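YqgE/AlgH family protein (PDB 2GS5) is of unknown function but belongs to the UPF0301 (AlgH) family of conserved bacterial proteins. Local coordinates at residues 76-81 with 131-136. Numbering follows the deposited sequence.
Sequences ALYIGG and GMRLFA
Arg133 lies flat over one face of the Tyr78 ring, with guanidinium and ring planes only 4° apart and their centres separated by 4.2 Å. The overlap is offset: Arg133 CD sits 3.5 Å from the ring centroid, close to the ring normal, which makes a CH-pi contact, while the guanidinium is displaced toward the phenol end and has Tyr78 OH over its own centre. Arg133 CG is anti to the backbone N, and bends at chi2 and chi3 carry the rest of the chain over the ring; NH2 is hydrogen-bonded to Ala167 O, which probably helps hold the guanidinium in this orientation.

Backbone bonding defines a short parallel pairing within the mixed sheet of this AlgH-like fold, strand 76-79 lying beside the long strand 129-141. Tyr78 N donates to Leu134 O, with 177° at the hydrogen. Ala136 N donates to Tyr78 O at 2.7 Å. Gly80 N, just past the strand end, reaches Ala136 O at 2.8 Å. The segment axes are 54° apart, and at Ala76 a water takes the place of a direct bond, accepting from Leu134 N and donating to Ala76 O.

Apolar contacts occupy both sheet faces. Tyr78 CB meets Phe135 CD1 at 3.5 Å, on the face where Phe135 also touches Val91; on the other, Leu77 CD1 approaches Ala136 CB at 4.3 Å, and Leu77 CD2 packs against Leu134 CB.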
ATOM      1  N   ALA A  76     -10.504   9.282   6.054  1.00 13.48           N
ATOM      2  CA  ALA A  76     -10.219  10.196   4.961  1.00 13.36           C
ATOM      3  C   ALA A  76      -9.672   9.372   3.811  1.00 13.34           C
ATOM      4  O   ALA A  76      -9.063   8.322   4.023  1.00 13.47           O
ATOM      5  CB  ALA A  76      -9.172  11.224   5.385  1.00 14.20           C
ATOM      6  N   LEU A  77      -9.879   9.860   2.595  1.00 13.28           N
ATOM      7  CA  LEU A  77      -9.242   9.260   1.440  1.00 13.27           C
ATOM      8  C   LEU A  77      -7.739   9.480   1.560  1.00 13.09           C
ATOM      9  O   LEU A  77      -7.282  10.572   1.936  1.00 13.29           O
ATOM     10  CB  LEU A  77      -9.750   9.890   0.146  1.00 13.39           C
ATOM     11  CG  LEU A  77     -11.208   9.603  -0.231  1.00 15.16           C
ATOM     12  CD1 LEU A  77     -11.586  10.348  -1.516  1.00 17.12           C
ATOM     13  CD2 LEU A  77     -11.424   8.116  -0.386  1.00 17.62           C
ATOM     14  N   TYR A  78      -6.984   8.433   1.241  1.00 12.27           N
ATOM     15  CA  TYR A  78      -5.540   8.536   1.088  1.00 12.73           C
ATOM     16  C   TYR A  78      -5.251   8.724  -0.401  1.00 12.46           C
ATOM     17  O   TYR A  78      -6.030   8.276  -1.246  1.00 13.52           O
ATOM     18  CB  TYR A  78      -4.858   7.282   1.660  1.00 13.16           C
ATOM     19  CG  TYR A  78      -4.661   7.380   3.173  1.00 13.49           C
ATOM     20  CD1 TYR A  78      -5.741   7.580   4.020  1.00 13.37           C
ATOM     21  CD2 TYR A  78      -3.394   7.279   3.743  1.00 12.59           C
ATOM     22  CE1 TYR A  78      -5.576   7.691   5.383  1.00 12.88           C
ATOM     23  CE2 TYR A  78      -3.215   7.394   5.121  1.00 13.54           C
ATOM     24  CZ  TYR A  78      -4.312   7.585   5.934  1.00 12.72           C
ATOM     25  OH  TYR A  78      -4.140   7.699   7.312  1.00 15.38           O
ATOM     26  N   ILE A  79      -4.156   9.403  -0.719  1.00 12.21           N
ATOM     27  CA  ILE A  79      -3.782   9.645  -2.111  1.00 12.09           C
ATOM     28  C   ILE A  79      -2.969   8.444  -2.563  1.00 11.28           C
ATOM     29  O   ILE A  79      -1.826   8.260  -2.144  1.00 11.81           O
ATOM     30  CB  ILE A  79      -2.971  10.928  -2.261  1.00 12.00           C
ATOM     31  CG1 ILE A  79      -3.776  12.109  -1.723  1.00 13.89           C
ATOM     32  CG2 ILE A  79      -2.603  11.159  -3.747  1.00 13.15           C
ATOM     33  CD1 ILE A  79      -5.011  12.399  -2.530  1.00 19.13           C
ATOM     34  N   GLY A  80      -3.579   7.597  -3.376  1.00 11.46           N
ATOM     35  CA  GLY A  80      -2.929   6.372  -3.816  1.00 11.26           C
ATOM     36  C   GLY A  80      -1.855   6.555  -4.864  1.00 11.30           C
ATOM     37  O   GLY A  80      -0.933   5.749  -4.969  1.00 10.80           O
ATOM     38  N   GLY A  81      -1.957   7.626  -5.642  1.00 11.39           N
ATOM     39  CA  GLY A  81      -1.016   7.864  -6.716  1.00 11.42           C
ATOM     40  C   GLY A  81      -1.524   8.920  -7.671  1.00 11.60           C
ATOM     41  O   GLY A  81      -2.623   9.462  -7.501  1.00 11.75           O
ATOM     42  N   GLY A 131     -10.070  -4.029   9.433  1.00 13.44           N
ATOM     43  CA  GLY A 131      -9.700  -2.670   9.069  1.00 13.32           C
ATOM     44  C   GLY A 131      -9.795  -2.477   7.577  1.00 13.11           C
ATOM     45  O   GLY A 131      -9.838  -3.444   6.828  1.00 12.63           O
HETATM   46  N   MSE A 132      -9.863  -1.220   7.151  1.00 14.29           N
HETATM   47  CA  MSE A 132      -9.946  -0.893   5.732  1.00 15.80           C
HETATM   48  C   MSE A 132      -9.557   0.567   5.509  1.00 14.10           C
HETATM   49  O   MSE A 132      -9.810   1.420   6.351  1.00 13.72           O
HETATM   50  CB  MSE A 132     -11.365  -1.143   5.223  1.00 16.43           C
HETATM   51  CG  MSE A 132     -11.527  -1.039   3.732  1.00 16.82           C
HETATM   52 SE   MSE A 132     -13.396  -1.320   3.293  1.00 27.12          SE
HETATM   53  CE  MSE A 132     -13.936   0.555   3.430  1.00 25.16           C
ATOM     54  N   ARG A 133      -8.957   0.843   4.357  1.00 13.12           N
ATOM     55  CA  ARG A 133      -8.565   2.198   3.989  1.00 12.79           C
ATOM     56  C   ARG A 133      -8.880   2.408   2.519  1.00 12.40           C
ATOM     57  O   ARG A 133      -8.777   1.473   1.721  1.00 12.10           O
ATOM     58  CB  ARG A 133      -7.068   2.390   4.251  1.00 12.68           C
ATOM     59  CG  ARG A 133      -6.552   3.808   4.017  1.00 12.82           C
ATOM     60  CD  ARG A 133      -5.414   4.150   4.961  1.00 13.06           C
ATOM     61  NE  ARG A 133      -5.912   4.345   6.320  1.00 13.41           N
ATOM     62  CZ  ARG A 133      -5.146   4.440   7.403  1.00 13.63           C
ATOM     63  NH1 ARG A 133      -3.832   4.337   7.303  1.00 14.58           N
ATOM     64  NH2 ARG A 133      -5.720   4.617   8.593  1.00 14.00           N
ATOM     65  N   LEU A 134      -9.276   3.630   2.183  1.00 11.67           N
ATOM     66  CA  LEU A 134      -9.672   3.982   0.815  1.00 12.11           C
ATOM     67  C   LEU A 134      -8.635   4.893   0.182  1.00 11.40           C
ATOM     68  O   LEU A 134      -8.156   5.835   0.808  1.00 11.69           O
ATOM     69  CB  LEU A 134     -11.037   4.667   0.812  1.00 12.34           C
ATOM     70  CG  LEU A 134     -12.189   3.759   1.242  1.00 13.73           C
ATOM     71  CD1 LEU A 134     -13.468   4.546   1.424  1.00 15.58           C
ATOM     72  CD2 LEU A 134     -12.415   2.653   0.225  1.00 16.11           C
ATOM     73  N   PHE A 135      -8.315   4.611  -1.076  1.00 12.03           N
ATOM     74  CA  PHE A 135      -7.268   5.321  -1.799  1.00 12.25           C
ATOM     75  C   PHE A 135      -7.785   5.910  -3.089  1.00 12.33           C
ATOM     76  O   PHE A 135      -8.378   5.205  -3.898  1.00 12.90           O
ATOM     77  CB  PHE A 135      -6.111   4.378  -2.111  1.00 12.70           C
ATOM     78  CG  PHE A 135      -5.533   3.747  -0.888  1.00 12.36           C
ATOM     79  CD1 PHE A 135      -4.452   4.319  -0.230  1.00 13.68           C
ATOM     80  CD2 PHE A 135      -6.115   2.600  -0.350  1.00 14.03           C
ATOM     81  CE1 PHE A 135      -3.945   3.763   0.929  1.00 13.50           C
ATOM     82  CE2 PHE A 135      -5.599   2.029   0.799  1.00 12.92           C
ATOM     83  CZ  PHE A 135      -4.521   2.608   1.442  1.00 13.55           C
ATOM     84  N   ALA A 136      -7.546   7.205  -3.270  1.00 11.86           N
ATOM     85  CA  ALA A 136      -7.908   7.919  -4.489  1.00 11.86           C
ATOM     86  C   ALA A 136      -6.687   7.961  -5.389  1.00 11.54           C
ATOM     87  O   ALA A 136      -5.636   8.459  -4.986  1.00 11.74           O
ATOM     88  CB  ALA A 136      -8.377   9.342  -4.149  1.00 12.00           C
TER
HETATM   89  O   HOH W   1      -9.764   5.636   4.168  1.00 12.52           O